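Local coordinates for protein chitinase (Thermococcus chitonophagus, PDB 5XSW) that probably hydrolyses chitin as an endochitinase, here as the C-terminal part of a longer protein, with glycan bound in its helical domain, at residues C32-N37 with R471-D476; P136-D141 with P156-Q161; T160-G165 with I447-D452; R304-A309 with Y479-Y484. All blocks are in the same frame, centred on the assembly; numbering follows the deposited sequence.

Overall arrangement
From the N terminus, the chain first builds an antiparallel beta domain that includes strand 32-41; the helical domain holding the glycan site follows. Contact 1 closes the longest loop, joining that strand to the start of helix 475-482, and contacts 2 and 3 are nested inside it. Contact 2 closes a short loop that leaves helix 136-139 and returns to it. Contact 3 begins where contact 2 ends, on Thr160 and Gln161, and carries the segment onto helix 449-461. Contact 4, between helices 288-311 and 475-482, crosses both contact 1 and contact 3 along the chain. Contacts 1 and 4 lie about 10 Å apart between centres, on the opposite side of the chain's centre from contacts 2 and 3.

Contact 1. Residues C32-N37 with R471-D476; sequences CFDIKN and RPTGDD
At the N-cap of helix 475-482, Thr473 and Gly474 meet Cys32 and Asp34 of strand 32-41, part of the antiparallel beta domain. Asp34 comes at the N-cap with its carboxylate: CG lies beside its own backbone N (chi1 -74°), and OD1 accepts a weak bond from Gly474 N at 3.3 Å. The other oxygen, OD2, lies only 2.7 Å from Gly474 O, a spacing between two oxygens that suggests the acid holds a proton and gives it to the carbonyl. Gly474 itself has a positive phi, a backbone conformation that suits glycine, and Cys32 SG packs on its CA at 3.8 Å. Thr473 OG1 is 2.8 Å from Cys32 O, a weak bond whose proton may have another acceptor. That carbonyl is also served by a water, which donates to Cys32 O at 2.7 Å and accepts from Arg471 NE in the plane of the guanidinium. Arg471 NH2 meanwhile reaches the edge of the Phe33 ring, 3.4 Å from CE1, with ring and guanidinium planes 31° apart. Tyr104 makes a cation-pi contact with the same arginine. Asp475, the first helical residue, bonds to His77 of strand 75-77. The arrangement is that of a domain junction in which a glycine N-cap, preceding the last helix of the helical domain, is docked onto a beta strand.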
# COMPACT_ATOMS: atom_id res chain seq x y z
N CYS A 32 -0.18 5.74 18.75
CA CYS A 32 1.12 5.12 18.67
C CYS A 32 2.16 6.26 18.65
O CYS A 32 1.95 7.32 18.00
CB CYS A 32 1.28 4.25 17.40
SG CYS A 32 2.65 3.18 17.44
N PHE A 33 3.27 6.03 19.35
CA PHE A 33 4.45 6.91 19.24
C PHE A 33 5.56 6.14 18.60
O PHE A 33 5.93 5.05 19.07
CB PHE A 33 4.90 7.45 20.64
CG PHE A 33 3.84 8.24 21.33
CD1 PHE A 33 3.58 9.56 20.94
CD2 PHE A 33 3.08 7.69 22.34
CE1 PHE A 33 2.58 10.31 21.58
CE2 PHE A 33 2.06 8.43 22.97
CZ PHE A 33 1.81 9.73 22.59
N ASP A 34 6.14 6.69 17.54
CA ASP A 34 7.29 6.07 16.92
C ASP A 34 8.53 6.90 17.29
O ASP A 34 8.61 8.07 16.91
CB ASP A 34 7.17 6.03 15.39
CG ASP A 34 6.16 4.98 14.89
OD1 ASP A 34 5.56 4.31 15.74
OD2 ASP A 34 6.01 4.88 13.65
N ILE A 35 9.47 6.29 18.01
CA ILE A 35 10.65 7.04 18.50
C ILE A 35 11.86 6.81 17.64
O ILE A 35 12.34 5.69 17.50
CB ILE A 35 10.92 6.65 19.97
CG1 ILE A 35 9.69 7.10 20.80
CG2 ILE A 35 12.23 7.31 20.45
CD1 ILE A 35 9.84 6.91 22.27
N LYS A 36 12.35 7.88 17.00
CA LYS A 36 13.59 7.82 16.25
C LYS A 36 14.81 7.57 17.18
O LYS A 36 15.62 6.67 16.95
CB LYS A 36 13.79 9.14 15.50
CG LYS A 36 14.96 9.14 14.51
CD LYS A 36 15.28 10.59 14.07
CE LYS A 36 16.25 10.64 12.88
NZ LYS A 36 15.64 10.17 11.57
N ASN A 37 14.94 8.40 18.22
CA ASN A 37 15.96 8.19 19.24
C ASN A 37 15.61 9.05 20.46
O ASN A 37 14.60 9.77 20.45
CB ASN A 37 17.37 8.47 18.70
CG ASN A 37 17.50 9.81 18.02
OD1 ASN A 37 17.06 10.82 18.55
ND2 ASN A 37 18.16 9.82 16.85
N ARG A 471 0.95 13.37 13.62
CA ARG A 471 2.12 12.67 13.08
C ARG A 471 1.72 11.37 12.37
O ARG A 471 0.83 10.66 12.87
CB ARG A 471 3.11 12.31 14.19
CG ARG A 471 3.56 13.52 15.06
CD ARG A 471 4.62 13.06 16.12
NE ARG A 471 3.84 12.44 17.16
CZ ARG A 471 3.26 13.10 18.14
NH1 ARG A 471 3.48 14.39 18.30
NH2 ARG A 471 2.50 12.45 18.99
N PRO A 472 2.36 11.06 11.24
CA PRO A 472 2.33 9.70 10.71
C PRO A 472 2.94 8.79 11.76
O PRO A 472 3.90 9.20 12.46
CB PRO A 472 3.22 9.75 9.45
CG PRO A 472 4.16 11.00 9.72
CD PRO A 472 3.30 11.94 10.51
N THR A 473 2.41 7.58 11.91
CA THR A 473 2.88 6.74 13.01
C THR A 473 2.53 5.26 12.77
O THR A 473 1.94 4.94 11.72
CB THR A 473 2.26 7.25 14.36
OG1 THR A 473 2.89 6.58 15.47
CG2 THR A 473 0.75 7.05 14.41
N GLY A 474 2.91 4.38 13.71
CA GLY A 474 2.61 2.95 13.62
C GLY A 474 3.76 2.12 13.08
O GLY A 474 4.80 2.66 12.68
N ASP A 475 3.56 0.81 13.01
CA ASP A 475 4.69 -0.09 12.69
C ASP A 475 5.25 0.10 11.31
O ASP A 475 6.47 0.13 11.13
CB ASP A 475 4.27 -1.57 12.84
CG ASP A 475 4.06 -1.99 14.26
OD1 ASP A 475 3.28 -1.37 14.98
OD2 ASP A 475 4.70 -2.94 14.69
N ASP A 476 4.36 0.16 10.30
CA ASP A 476 4.83 0.31 8.92
C ASP A 476 5.65 1.65 8.78
O ASP A 476 6.64 1.67 8.14
CB ASP A 476 3.65 0.36 7.92
CG ASP A 476 2.89 -1.02 7.82
OD1 ASP A 476 3.56 -2.02 8.06
OD2 ASP A 476 1.66 -1.05 7.54
O HOH W 1 2.59 9.81 17.13
O HOH W 2 5.10 9.09 16.45

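Contact 2. Residues P136-D141 with P156-Q161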
# COMPACT_ATOMS: atom_id res chain seq x y z
N PRO A 136 -13.23 44.01 6.57
CA PRO A 136 -14.17 43.81 5.48
C PRO A 136 -13.72 44.25 4.10
O PRO A 136 -14.09 43.61 3.12
CB PRO A 136 -15.40 44.64 5.93
CG PRO A 136 -15.35 44.56 7.37
CD PRO A 136 -13.88 44.62 7.74
N LYS A 137 -12.99 45.35 3.99
CA LYS A 137 -12.61 45.82 2.68
C LYS A 137 -11.68 44.80 1.98
O LYS A 137 -11.76 44.58 0.75
CB LYS A 137 -11.90 47.17 2.78
CG LYS A 137 -11.40 47.68 1.44
CD LYS A 137 -11.48 49.21 1.31
CE LYS A 137 -10.11 49.82 1.08
NZ LYS A 137 -9.18 49.61 2.24
N SER A 138 -10.77 44.25 2.76
CA SER A 138 -9.85 43.23 2.26
C SER A 138 -10.60 41.89 2.05
O SER A 138 -10.43 41.23 1.04
CB SER A 138 -8.68 43.08 3.22
OG SER A 138 -7.80 42.05 2.77
N TYR A 139 -11.48 41.54 2.98
CA TYR A 139 -12.20 40.28 2.92
C TYR A 139 -13.02 40.17 1.63
O TYR A 139 -13.01 39.09 1.04
CB TYR A 139 -13.08 40.14 4.17
CG TYR A 139 -13.83 38.82 4.39
CD1 TYR A 139 -15.07 38.59 3.76
CD2 TYR A 139 -13.36 37.87 5.30
CE1 TYR A 139 -15.81 37.39 4.01
CE2 TYR A 139 -14.08 36.69 5.54
CZ TYR A 139 -15.30 36.47 4.87
OH TYR A 139 -16.01 35.35 5.14
N TYR A 140 -13.63 41.27 1.16
CA TYR A 140 -14.54 41.21 -0.01
C TYR A 140 -13.93 41.77 -1.25
O TYR A 140 -14.57 41.82 -2.27
CB TYR A 140 -15.88 41.95 0.26
CG TYR A 140 -16.72 41.32 1.32
CD1 TYR A 140 -17.42 40.13 1.08
CD2 TYR A 140 -16.85 41.90 2.58
CE1 TYR A 140 -18.21 39.54 2.07
CE2 TYR A 140 -17.61 41.29 3.60
CZ TYR A 140 -18.30 40.12 3.33
OH TYR A 140 -19.07 39.50 4.29
N ASP A 141 -12.65 42.13 -1.19
CA ASP A 141 -11.96 42.72 -2.31
C ASP A 141 -11.82 41.73 -3.48
O ASP A 141 -11.24 40.65 -3.34
CB ASP A 141 -10.59 43.21 -1.86
CG ASP A 141 -9.84 43.98 -2.94
OD1 ASP A 141 -10.30 44.04 -4.11
OD2 ASP A 141 -8.76 44.51 -2.62
N PRO A 156 0.29 32.58 0.53
CA PRO A 156 -1.10 32.58 0.07
C PRO A 156 -1.42 33.94 -0.53
O PRO A 156 -0.95 34.99 -0.02
CB PRO A 156 -1.90 32.32 1.35
CG PRO A 156 -0.95 31.93 2.36
CD PRO A 156 0.41 32.33 1.98
N PRO A 157 -2.13 33.93 -1.64
CA PRO A 157 -2.41 35.23 -2.26
C PRO A 157 -3.44 36.04 -1.46
O PRO A 157 -3.56 37.22 -1.71
CB PRO A 157 -3.00 34.84 -3.61
CG PRO A 157 -3.72 33.50 -3.32
CD PRO A 157 -2.74 32.80 -2.38
N HIS A 158 -4.15 35.40 -0.53
CA HIS A 158 -5.16 36.10 0.27
C HIS A 158 -5.37 35.28 1.52
O HIS A 158 -5.25 34.05 1.48
CB HIS A 158 -6.47 36.29 -0.52
CG HIS A 158 -7.40 37.31 0.08
ND1 HIS A 158 -8.16 37.06 1.20
CD2 HIS A 158 -7.66 38.59 -0.28
CE1 HIS A 158 -8.85 38.15 1.51
NE2 HIS A 158 -8.58 39.08 0.61
N PRO A 159 -5.58 35.93 2.66
CA PRO A 159 -5.76 35.13 3.88
C PRO A 159 -7.14 34.50 4.12
O PRO A 159 -7.24 33.59 4.96
CB PRO A 159 -5.48 36.15 4.99
CG PRO A 159 -5.92 37.48 4.38
CD PRO A 159 -5.39 37.37 2.94
N THR A 160 -8.19 35.00 3.47
CA THR A 160 -9.53 34.47 3.76
C THR A 160 -10.26 34.04 2.46
O THR A 160 -11.24 33.31 2.52
CB THR A 160 -10.42 35.51 4.54
OG1 THR A 160 -10.53 36.71 3.76
CG2 THR A 160 -9.80 35.83 5.89
N GLN A 161 -9.74 34.48 1.31
CA GLN A 161 -10.32 34.07 0.02
C GLN A 161 -9.62 32.82 -0.53
O GLN A 161 -8.40 32.72 -0.40
CB GLN A 161 -10.21 35.16 -1.06
CG GLN A 161 -11.22 36.34 -0.87
CD GLN A 161 -10.97 37.44 -1.84
OE1 GLN A 161 -10.63 37.21 -3.01
NE2 GLN A 161 -11.12 38.70 -1.37
O HOH W 3 -12.57 36.54 2.13
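His158 is the first residue of segment 156-161 to meet helix 136-139, its ring edge turned to the carbonyl of Ser138. NE2 donates to Ser138 O at 2.9 Å with an angle of 150°, the acceptor lying in the ring plane while the donor stands above the carbonyl plane; Asp141 N reaches the same oxygen from the opposite face. The other ring nitrogen, ND1, accepts from Thr160 N at 3.1 Å, so both nitrogens of the imidazole are engaged and its rotation is fixed, consistent with the NE2-protonated tautomer. Pro159 follows, with CD against one face of this ring; its carbonyl bonds to Arg458 of helix 449-461. The motif is a one-turn helix whose C-terminal carbonyls are taken up by side chains of a loop arriving from further along the chain. Thr160 then crosses the Tyr139 side chain at about a right angle, OG1 lying 3.4 Å from CD2. Thr160 OG1 sits between the backbone N and the carbonyl carbon (chi1 58°) and donates to a water at 2.6 Å. This water lies over the centre of the Tyr139 ring and donates a hydrogen bond to Tyr139 O, while the phenol OH bonds to Asp452. Gln161 reaches across the opposite face of the His158 ring from Pro159 and spends its amide nitrogen twice. Gln161 NE2 donates to Tyr139 O at 3.1 Å from above the carbonyl plane, and to Asp141 O at 2.8 Å along a straighter line of 158°.

Contact 3. Residues T160-G165 with I447-D452; sequences TQIIIG and ISYRYD
Arg450 is extended toward Gln161: chi1 and chi2, both 180°, set CG and CD in an extended line, and the chain stays extended to NE (chi3 159°), which brings the guanidinium edge to Gln161 OE1. It grips Gln161 OE1 side-on with two nitrogens, Arg450 NE at 3.1 Å and NH2 at 2.9 Å, the oxygen lying in the guanidinium plane. Both donors approach from the same face of the amide, whose plane is turned 51° from that of the guanidinium. Tyr451 OH stands over the centre of one guanidinium face, while the Tyr451 ring turns its edge to Gln161 NE2, which bonds to Asp141 O; Arg450 NH2 has a second acceptor in Pro142 O. The backbones are tied by Ile162 N, which donates to Arg450 O at 3.0 Å. On the apolar side Ile162 crosses Tyr449 at about a right angle and lays CD1 over its face in a CH-pi contact, 3.9 Å from the centroid. Ile164 CD1 packs beside the phenol oxygen, 3.7 Å from Tyr449 OH, which itself bonds to Ala189 O of helix 186-199. Ser448 OG accepts from Tyr451 N at 3.0 Å. These features are those of a serine N-cap, with the first turn of helix 449-461 holding an extended, irregular segment of the helical domain through a buried arginine and a tyrosine face.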
# COMPACT_ATOMS: atom_id res chain seq x y z
N THR A 160 -8.19 35.00 3.47
CA THR A 160 -9.53 34.47 3.76
C THR A 160 -10.26 34.04 2.46
O THR A 160 -11.24 33.31 2.52
CB THR A 160 -10.42 35.51 4.54
OG1 THR A 160 -10.53 36.71 3.76
CG2 THR A 160 -9.80 35.83 5.89
N GLN A 161 -9.74 34.48 1.31
CA GLN A 161 -10.32 34.07 0.02
C GLN A 161 -9.62 32.82 -0.53
O GLN A 161 -8.40 32.72 -0.40
CB GLN A 161 -10.21 35.16 -1.06
CG GLN A 161 -11.22 36.34 -0.87
CD GLN A 161 -10.97 37.44 -1.84
OE1 GLN A 161 -10.63 37.21 -3.01
NE2 GLN A 161 -11.12 38.70 -1.37
N ILE A 162 -10.39 31.90 -1.12
CA ILE A 162 -9.83 30.77 -1.90
C ILE A 162 -9.83 31.17 -3.34
O ILE A 162 -10.87 31.57 -3.88
CB ILE A 162 -10.68 29.49 -1.79
CG1 ILE A 162 -10.87 29.11 -0.34
CG2 ILE A 162 -10.04 28.32 -2.60
CD1 ILE A 162 -12.06 28.22 -0.16
N ILE A 163 -8.69 31.08 -3.99
CA ILE A 163 -8.58 31.53 -5.37
C ILE A 163 -8.20 30.33 -6.28
O ILE A 163 -7.01 30.00 -6.44
CB ILE A 163 -7.47 32.62 -5.56
CG1 ILE A 163 -7.59 33.73 -4.48
CG2 ILE A 163 -7.52 33.13 -6.97
CD1 ILE A 163 -8.93 34.43 -4.54
N ILE A 164 -9.20 29.70 -6.89
CA ILE A 164 -8.91 28.66 -7.86
C ILE A 164 -8.96 29.32 -9.22
O ILE A 164 -10.00 29.84 -9.63
CB ILE A 164 -9.93 27.52 -7.79
CG1 ILE A 164 -9.85 26.81 -6.44
CG2 ILE A 164 -9.69 26.54 -8.93
CD1 ILE A 164 -10.98 25.82 -6.21
N GLY A 165 -7.85 29.30 -9.94
CA GLY A 165 -7.79 30.00 -11.21
C GLY A 165 -8.16 29.09 -12.35
O GLY A 165 -7.40 28.19 -12.70
N ILE A 447 -23.85 31.55 1.41
CA ILE A 447 -22.57 32.23 1.55
C ILE A 447 -21.76 31.96 0.25
O ILE A 447 -22.20 31.24 -0.64
CB ILE A 447 -21.76 31.74 2.79
CG1 ILE A 447 -21.44 30.25 2.68
CG2 ILE A 447 -22.52 32.01 4.10
CD1 ILE A 447 -20.55 29.75 3.79
N SER A 448 -20.59 32.56 0.16
CA SER A 448 -19.75 32.46 -1.01
C SER A 448 -18.62 31.44 -0.76
O SER A 448 -17.95 31.50 0.28
CB SER A 448 -19.12 33.79 -1.34
OG SER A 448 -18.05 33.61 -2.27
N TYR A 449 -18.40 30.53 -1.72
CA TYR A 449 -17.25 29.61 -1.60
C TYR A 449 -15.95 30.44 -1.57
O TYR A 449 -15.16 30.36 -0.64
CB TYR A 449 -17.24 28.63 -2.77
CG TYR A 449 -15.96 27.81 -2.75
CD1 TYR A 449 -15.85 26.69 -1.96
CD2 TYR A 449 -14.89 28.18 -3.53
CE1 TYR A 449 -14.65 25.88 -1.96
CE2 TYR A 449 -13.67 27.40 -3.54
CZ TYR A 449 -13.60 26.27 -2.77
OH TYR A 449 -12.44 25.54 -2.81
N ARG A 450 -15.78 31.28 -2.56
CA ARG A 450 -14.56 32.07 -2.67
C ARG A 450 -14.29 32.94 -1.41
O ARG A 450 -13.18 32.93 -0.85
CB ARG A 450 -14.63 32.97 -3.92
CG ARG A 450 -13.35 33.80 -4.05
CD ARG A 450 -13.35 34.69 -5.26
NE ARG A 450 -12.39 35.78 -5.08
CZ ARG A 450 -12.10 36.67 -6.03
NH1 ARG A 450 -12.65 36.59 -7.25
NH2 ARG A 450 -11.24 37.64 -5.77
N TYR A 451 -15.31 33.67 -0.95
CA TYR A 451 -15.11 34.69 0.10
C TYR A 451 -15.29 34.16 1.51
O TYR A 451 -14.63 34.62 2.45
CB TYR A 451 -16.04 35.89 -0.16
CG TYR A 451 -15.68 36.63 -1.43
CD1 TYR A 451 -14.59 37.49 -1.47
CD2 TYR A 451 -16.35 36.37 -2.61
CE1 TYR A 451 -14.24 38.13 -2.65
CE2 TYR A 451 -16.01 37.01 -3.79
CZ TYR A 451 -14.96 37.87 -3.80
OH TYR A 451 -14.64 38.49 -5.00
N ASP A 452 -16.20 33.20 1.70
CA ASP A 452 -16.57 32.78 3.03
C ASP A 452 -16.10 31.40 3.49
O ASP A 452 -16.09 31.11 4.69
CB ASP A 452 -18.10 32.78 3.16
CG ASP A 452 -18.70 34.15 2.93
OD1 ASP A 452 -18.18 35.12 3.54
OD2 ASP A 452 -19.65 34.24 2.15
O HOH W 4 -13.31 33.20 4.30
O HOH W 5 -12.93 31.35 1.48
O HOH W 3 -12.57 36.54 2.13

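Contact 4. Residues R304-A309 with Y479-Y484; sequences RELLYA and YHARNY
The Tyr484 ring takes Leu306 over one face and Leu307 at its edge. Leu306 CD2 stands almost on the ring normal, 7° off it and 3.6 Å from the centroid, a CH-pi contact. Leu306 side chain and ring cross at about a right angle, and the leucine chi1 of 176°, anti to its backbone N, places Leu306 CG against the ring, 3.6 Å from Tyr484 CD2. Leu307 CD2 meets the rim near the ring plane, 3.9 Å from Tyr484 CE2. The other methyl of Leu306, CD1, turns to helix 475-482 and packs on Ala481 CA at 3.8 Å. His480 adds CE1, 3.8 Å from Leu306 CD2, in an oblique approach, and the CB atoms of Ala309 and Ala481 touch at 4.4 Å. The contact is carried mainly by carbon atoms. Tyr484 OH finds its polar partner outside it, bonding to Val340 O. Just past the end of the helix, Asn483 ND2 donates to Tyr479 O. Helix 288-311 and the end of helix 475-482 thereby pack against each other, with helix 340-346 touching Leu306, His480 and Tyr484, helix 313-321 against Leu307, and Ser254 of the second subunit against His480.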
# COMPACT_ATOMS: atom_id res chain seq x y z
N ARG A 304 6.06 14.32 1.71
CA ARG A 304 6.77 15.43 2.32
C ARG A 304 7.20 15.10 3.74
O ARG A 304 8.32 15.36 4.11
CB ARG A 304 5.89 16.68 2.31
CG ARG A 304 6.62 17.96 2.66
CD ARG A 304 5.88 19.17 2.12
NE ARG A 304 6.46 20.45 2.51
CZ ARG A 304 6.10 21.13 3.59
NH1 ARG A 304 5.19 20.65 4.41
NH2 ARG A 304 6.67 22.29 3.85
N GLU A 305 6.29 14.50 4.50
CA GLU A 305 6.58 14.06 5.86
C GLU A 305 7.68 13.01 5.89
O GLU A 305 8.53 13.01 6.82
CB GLU A 305 5.32 13.50 6.57
CG GLU A 305 4.20 14.59 6.93
CD GLU A 305 4.38 15.26 8.31
OE1 GLU A 305 5.36 14.90 9.02
OE2 GLU A 305 3.50 16.09 8.73
N LEU A 306 7.68 12.11 4.91
CA LEU A 306 8.70 11.06 4.88
C LEU A 306 10.10 11.69 4.62
O LEU A 306 11.11 11.29 5.24
CB LEU A 306 8.40 10.03 3.77
CG LEU A 306 9.43 8.94 3.57
CD1 LEU A 306 9.54 8.02 4.77
CD2 LEU A 306 9.01 8.13 2.30
N LEU A 307 10.16 12.60 3.66
CA LEU A 307 11.41 13.28 3.35
C LEU A 307 11.93 13.98 4.61
O LEU A 307 13.09 13.82 5.02
CB LEU A 307 11.22 14.25 2.20
CG LEU A 307 11.17 13.52 0.83
CD1 LEU A 307 10.63 14.37 -0.30
CD2 LEU A 307 12.52 12.88 0.39
N TYR A 308 11.08 14.77 5.23
CA TYR A 308 11.47 15.48 6.45
C TYR A 308 11.92 14.54 7.53
O TYR A 308 12.90 14.85 8.23
CB TYR A 308 10.31 16.31 7.00
CG TYR A 308 10.23 17.76 6.50
CD1 TYR A 308 11.03 18.77 7.10
CD2 TYR A 308 9.31 18.14 5.54
CE1 TYR A 308 10.93 20.12 6.70
CE2 TYR A 308 9.16 19.49 5.14
CZ TYR A 308 10.01 20.48 5.76
OH TYR A 308 9.89 21.80 5.39
N ALA A 309 11.22 13.42 7.72
CA ALA A 309 11.59 12.46 8.79
C ALA A 309 12.96 11.87 8.55
O ALA A 309 13.65 11.45 9.50
CB ALA A 309 10.59 11.32 8.92
N TYR A 479 9.37 1.29 10.31
CA TYR A 479 10.43 0.65 9.53
C TYR A 479 10.70 1.37 8.24
O TYR A 479 11.83 1.47 7.79
CB TYR A 479 10.09 -0.83 9.24
CG TYR A 479 9.82 -1.59 10.50
CD1 TYR A 479 10.84 -1.88 11.42
CD2 TYR A 479 8.54 -1.97 10.81
CE1 TYR A 479 10.55 -2.55 12.63
CE2 TYR A 479 8.24 -2.62 11.97
CZ TYR A 479 9.26 -2.92 12.87
OH TYR A 479 8.88 -3.60 14.03
N HIS A 480 9.66 1.90 7.64
CA HIS A 480 9.89 2.56 6.36
C HIS A 480 10.72 3.86 6.52
O HIS A 480 11.71 4.09 5.84
CB HIS A 480 8.55 2.92 5.70
CG HIS A 480 8.72 3.35 4.28
ND1 HIS A 480 7.85 4.22 3.66
CD2 HIS A 480 9.62 2.98 3.35
CE1 HIS A 480 8.23 4.39 2.40
NE2 HIS A 480 9.33 3.68 2.20
N ALA A 481 10.29 4.72 7.44
CA ALA A 481 10.98 6.01 7.63
C ALA A 481 12.38 5.80 8.24
O ALA A 481 13.30 6.53 7.88
CB ALA A 481 10.11 6.96 8.51
N ARG A 482 12.56 4.82 9.13
CA ARG A 482 13.95 4.61 9.63
C ARG A 482 14.88 4.10 8.53
O ARG A 482 16.06 4.33 8.62
CB ARG A 482 14.00 3.62 10.80
CG ARG A 482 13.22 4.10 11.95
CD ARG A 482 13.72 3.56 13.22
NE ARG A 482 14.90 4.35 13.58
CZ ARG A 482 15.78 3.98 14.48
NH1 ARG A 482 15.63 2.83 15.10
NH2 ARG A 482 16.84 4.77 14.72
N ASN A 483 14.37 3.44 7.50
CA ASN A 483 15.24 2.86 6.45
C ASN A 483 15.30 3.69 5.16
O ASN A 483 15.71 3.18 4.11
CB ASN A 483 14.76 1.42 6.10
CG ASN A 483 15.08 0.42 7.19
OD1 ASN A 483 16.19 -0.09 7.24
ND2 ASN A 483 14.12 0.15 8.09
N TYR A 484 14.85 4.94 5.21
CA TYR A 484 14.67 5.75 4.02
C TYR A 484 15.87 6.71 3.93
O TYR A 484 16.12 7.45 4.88
CB TYR A 484 13.32 6.53 4.08
CG TYR A 484 12.91 7.17 2.78
CD1 TYR A 484 12.52 6.38 1.69
CD2 TYR A 484 12.93 8.56 2.63
CE1 TYR A 484 12.16 6.97 0.48
CE2 TYR A 484 12.54 9.16 1.45
CZ TYR A 484 12.17 8.37 0.38
OH TYR A 484 11.80 8.99 -0.78